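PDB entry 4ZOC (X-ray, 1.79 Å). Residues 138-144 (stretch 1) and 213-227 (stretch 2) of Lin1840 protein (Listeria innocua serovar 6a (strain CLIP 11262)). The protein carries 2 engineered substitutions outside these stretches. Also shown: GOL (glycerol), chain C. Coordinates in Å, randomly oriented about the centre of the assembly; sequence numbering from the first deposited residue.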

# COMPACT_ATOMS: atom_id res chain seq x y z
N MET A 138 -5.60 -19.68 -10.02
CA MET A 138 -5.60 -18.29 -9.59
C MET A 138 -4.13 -17.82 -9.52
O MET A 138 -3.30 -18.36 -8.74
CB MET A 138 -6.31 -18.21 -8.24
CG MET A 138 -6.51 -16.82 -7.72
SD MET A 138 -5.06 -16.19 -6.83
CE MET A 138 -5.91 -14.94 -5.85
N LEU A 139 -3.83 -16.80 -10.29
CA LEU A 139 -2.44 -16.35 -10.54
C LEU A 139 -2.17 -14.92 -10.13
O LEU A 139 -1.24 -14.27 -10.62
CB LEU A 139 -2.07 -16.59 -12.00
CG LEU A 139 -2.11 -18.08 -12.39
CD1 LEU A 139 -1.88 -18.23 -13.89
CD2 LEU A 139 -1.02 -18.87 -11.64
N ASP A 140 -2.96 -14.42 -9.17
CA ASP A 140 -2.81 -13.05 -8.69
C ASP A 140 -1.63 -13.05 -7.73
O ASP A 140 -1.60 -13.78 -6.68
CB ASP A 140 -4.10 -12.58 -7.98
CG ASP A 140 -5.33 -12.76 -8.86
OD1 ASP A 140 -5.24 -12.67 -10.11
OD2 ASP A 140 -6.40 -13.06 -8.32
N LEU A 141 -0.63 -12.21 -8.04
CA LEU A 141 0.50 -11.99 -7.15
C LEU A 141 -0.01 -11.32 -5.87
O LEU A 141 -0.87 -10.42 -5.94
CB LEU A 141 1.50 -11.04 -7.85
CG LEU A 141 2.82 -10.75 -7.13
CD1 LEU A 141 3.65 -11.99 -7.26
CD2 LEU A 141 3.48 -9.56 -7.76
N VAL A 142 0.46 -11.85 -4.74
CA VAL A 142 0.06 -11.36 -3.44
C VAL A 142 1.26 -10.91 -2.60
O VAL A 142 2.28 -11.64 -2.46
CB VAL A 142 -0.82 -12.37 -2.69
CG1 VAL A 142 -2.15 -12.53 -3.39
CG2 VAL A 142 -0.15 -13.76 -2.49
N ARG A 143 1.11 -9.73 -2.01
CA ARG A 143 2.07 -9.18 -1.05
C ARG A 143 1.39 -8.75 0.27
O ARG A 143 2.07 -8.15 1.11
CB ARG A 143 2.76 -8.00 -1.66
CG ARG A 143 3.65 -8.32 -2.82
CD ARG A 143 4.10 -7.01 -3.47
NE ARG A 143 5.10 -7.29 -4.50
CZ ARG A 143 5.65 -6.37 -5.29
NH1 ARG A 143 5.31 -5.11 -5.15
NH2 ARG A 143 6.54 -6.72 -6.21
N ASP A 144 0.09 -9.03 0.44
CA ASP A 144 -0.72 -8.45 1.51
C ASP A 144 -1.59 -9.53 2.11
O ASP A 144 -2.67 -9.85 1.64
CB ASP A 144 -1.53 -7.25 1.00
CG ASP A 144 -2.23 -6.50 2.12
OD1 ASP A 144 -2.36 -7.07 3.27
OD2 ASP A 144 -2.68 -5.35 1.84
N ARG A 213 4.42 -0.13 -15.86
CA ARG A 213 5.66 -0.88 -15.87
C ARG A 213 5.64 -1.95 -14.80
O ARG A 213 6.07 -3.06 -15.03
CB ARG A 213 6.89 0.03 -15.64
CG ARG A 213 8.24 -0.73 -15.74
CD ARG A 213 9.44 0.15 -15.31
NE ARG A 213 9.07 0.81 -14.04
CZ ARG A 213 8.98 0.18 -12.87
NH1 ARG A 213 9.27 -1.13 -12.79
NH2 ARG A 213 8.52 0.82 -11.73
N GLU A 214 5.15 -1.58 -13.59
CA GLU A 214 5.10 -2.59 -12.51
C GLU A 214 4.04 -3.70 -12.81
O GLU A 214 4.26 -4.90 -12.57
CB GLU A 214 4.73 -1.95 -11.17
CG GLU A 214 6.01 -1.56 -10.45
CD GLU A 214 6.90 -2.76 -10.14
OE1 GLU A 214 8.11 -2.74 -10.64
OE2 GLU A 214 6.36 -3.67 -9.42
N LEU A 215 2.93 -3.30 -13.38
CA LEU A 215 1.95 -4.30 -13.90
C LEU A 215 2.61 -5.32 -14.81
O LEU A 215 2.58 -6.55 -14.62
CB LEU A 215 0.80 -3.56 -14.59
CG LEU A 215 -0.26 -4.52 -15.19
CD1 LEU A 215 -1.07 -5.22 -14.11
CD2 LEU A 215 -1.21 -3.59 -15.95
N TYR A 216 3.34 -4.82 -15.81
CA TYR A 216 4.07 -5.77 -16.69
C TYR A 216 5.15 -6.57 -15.99
O TYR A 216 5.38 -7.77 -16.29
CB TYR A 216 4.73 -5.02 -17.86
CG TYR A 216 3.81 -4.74 -19.05
CD1 TYR A 216 3.02 -3.67 -19.11
CD2 TYR A 216 3.74 -5.67 -20.12
CE1 TYR A 216 2.17 -3.45 -20.19
CE2 TYR A 216 2.90 -5.45 -21.19
CZ TYR A 216 2.14 -4.32 -21.25
OH TYR A 216 1.29 -4.08 -22.32
N GLN A 217 5.91 -5.88 -15.12
CA GLN A 217 7.09 -6.50 -14.52
C GLN A 217 6.77 -7.67 -13.60
O GLN A 217 7.42 -8.73 -13.67
CB GLN A 217 7.94 -5.48 -13.67
CG GLN A 217 9.22 -6.09 -13.17
CD GLN A 217 10.15 -6.43 -14.32
OE1 GLN A 217 10.46 -5.60 -15.16
NE2 GLN A 217 10.61 -7.65 -14.35
N ASN A 218 5.76 -7.46 -12.74
CA ASN A 218 5.45 -8.35 -11.61
C ASN A 218 4.05 -9.00 -11.63
O ASN A 218 3.87 -10.13 -11.19
CB ASN A 218 5.72 -7.64 -10.31
CG ASN A 218 7.22 -7.43 -10.09
OD1 ASN A 218 8.00 -8.33 -10.26
ND2 ASN A 218 7.61 -6.26 -9.71
N TYR A 219 3.08 -8.25 -12.16
CA TYR A 219 1.67 -8.66 -11.96
C TYR A 219 1.12 -9.46 -13.13
O TYR A 219 0.20 -10.26 -12.94
CB TYR A 219 0.80 -7.41 -11.69
CG TYR A 219 1.00 -6.97 -10.29
CD1 TYR A 219 2.07 -6.20 -9.97
CD2 TYR A 219 0.17 -7.43 -9.24
CE1 TYR A 219 2.32 -5.87 -8.66
CE2 TYR A 219 0.41 -7.05 -7.96
CZ TYR A 219 1.48 -6.26 -7.68
OH TYR A 219 1.78 -5.96 -6.35
N LEU A 220 1.65 -9.24 -14.34
CA LEU A 220 1.17 -9.99 -15.51
C LEU A 220 1.89 -11.32 -15.86
O LEU A 220 1.27 -12.17 -16.50
CB LEU A 220 1.16 -9.09 -16.75
CG LEU A 220 0.27 -7.85 -16.74
CD1 LEU A 220 0.41 -7.09 -18.06
CD2 LEU A 220 -1.13 -8.34 -16.60
N PRO A 221 3.15 -11.51 -15.42
CA PRO A 221 3.85 -12.65 -15.98
C PRO A 221 3.18 -14.03 -15.73
O PRO A 221 3.21 -14.89 -16.62
CB PRO A 221 5.16 -12.60 -15.25
CG PRO A 221 5.48 -11.10 -15.29
CD PRO A 221 4.12 -10.54 -14.82
N ALA A 222 2.63 -14.28 -14.55
CA ALA A 222 2.08 -15.59 -14.30
C ALA A 222 0.87 -15.83 -15.20
O ALA A 222 0.74 -16.94 -15.77
CB ALA A 222 1.80 -15.85 -12.82
N TYR A 223 0.00 -14.84 -15.38
CA TYR A 223 -1.15 -15.02 -16.32
C TYR A 223 -0.62 -15.43 -17.71
O TYR A 223 -1.15 -16.34 -18.39
CB TYR A 223 -2.05 -13.79 -16.47
CG TYR A 223 -2.54 -13.14 -15.22
CD1 TYR A 223 -3.29 -13.83 -14.25
CD2 TYR A 223 -2.23 -11.84 -14.96
CE1 TYR A 223 -3.77 -13.20 -13.07
CE2 TYR A 223 -2.66 -11.25 -13.79
CZ TYR A 223 -3.43 -11.94 -12.86
OH TYR A 223 -3.70 -11.28 -11.66
N ASN A 224 0.36 -14.66 -18.14
CA ASN A 224 0.90 -14.84 -19.46
C ASN A 224 1.47 -16.24 -19.62
O ASN A 224 1.30 -16.88 -20.67
CB ASN A 224 1.96 -13.76 -19.79
CG ASN A 224 2.54 -13.98 -21.16
OD1 ASN A 224 1.83 -13.90 -22.14
ND2 ASN A 224 3.76 -14.44 -21.23
N ALA A 225 2.16 -16.74 -18.61
CA ALA A 225 2.81 -18.05 -18.69
C ALA A 225 1.75 -19.12 -18.83
O ALA A 225 1.88 -20.01 -19.66
CB ALA A 225 3.68 -18.34 -17.51
N ALA A 226 0.66 -18.99 -18.09
CA ALA A 226 -0.43 -19.95 -18.21
C ALA A 226 -1.18 -19.92 -19.54
O ALA A 226 -1.62 -20.93 -20.08
CB ALA A 226 -1.37 -19.73 -17.02
N ILE A 227 -1.34 -18.73 -20.06
CA ILE A 227 -1.96 -18.49 -21.35
C ILE A 227 -1.09 -19.12 -22.43
O ILE A 227 -1.58 -19.88 -23.31
CB ILE A 227 -2.21 -17.01 -21.54
CG1 ILE A 227 -3.35 -16.50 -20.65
CG2 ILE A 227 -2.52 -16.65 -23.02
CD1 ILE A 227 -3.30 -14.99 -20.53
C1 GOL C . 8.66 -3.64 -7.20
O1 GOL C . 7.42 -4.26 -6.98
C2 GOL C . 8.92 -2.69 -6.04
O2 GOL C . 8.42 -3.04 -4.77
C3 GOL C . 8.25 -1.39 -6.25
O3 GOL C . 7.35 -1.30 -7.32
O HOH W 1 -0.01 -13.06 -12.87
O HOH W 2 -1.26 -10.45 -10.55
O HOH W 3 0.37 -8.00 -4.83

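What fills the apolar centre of this contact? Two leucines of stretch 1, L139 and L141, both direct their CA-to-CB bonds toward the helical stretch. L139 is covered most, packing against one turn of helix: its CB lies 4.0 Å from A222 CB and 3.8 Å from Y223 CD1, while its CD1 reaches 3.5 Å from A226 CB. A222 and A226 are four apart, so their methyl groups fall on the same side of the helix and the leucine can touch both. The backbones run close here, with L139 CA 5.9 Å from A222 CA.

How does L141 use the aromatic ring beside it? Its CD2 methyl sits over one face of Y219, 3.9 Å from the ring centroid and only 12° off the ring normal, a good CH-pi geometry. The same methyl lies 3.9 Å from N218 CB. V142 points away and makes no contact; from L139 to R143 the CA-to-CB bonds alternate toward and away.

Where do the backbone polar groups find partners, since no direct backbone hydrogen bond joins the stretches? Water does the work. Water 1 donates to L139 O and to Y219 O, both at 2.8 Å from its O, and accepts from Y223 N at 3.1 Å. Water 2 accepts from L141 N at 3.1 Å and donates from its O to Y219 O and Y223 OH, each 2.8 Å away. Y219 O accepts from both waters, and Y223 N, four residues on, bonds to water 1; no Y223 N to Y219 O bond is made. Water 3 links L141 O to Y219 OH, its O 2.9 Å from each.

What closes the polar edge? On one flank, Y223 OH donates to D140 OD1 at 2.6 Å, the one direct hydrogen bond across the contact; the CA-to-CB bond of D140 points away, but its carboxylate comes back within reach. On the other, R143 extends its guanidinium past Y219, whose OH lies over one face, 3.8 Å from NH1. R143 NH2 and E214 OE2 are 4.4 Å apart, too far for a salt bridge, and a glycerol joins them: R143 NH1 and NH2 donate to GOL O1 at 2.9 and 2.7 Å, and GOL O1 donates to E214 OE2 at 2.7 Å. N218 ND2 steadies that same carboxylate, donating to E214 OE2 at 2.9 Å.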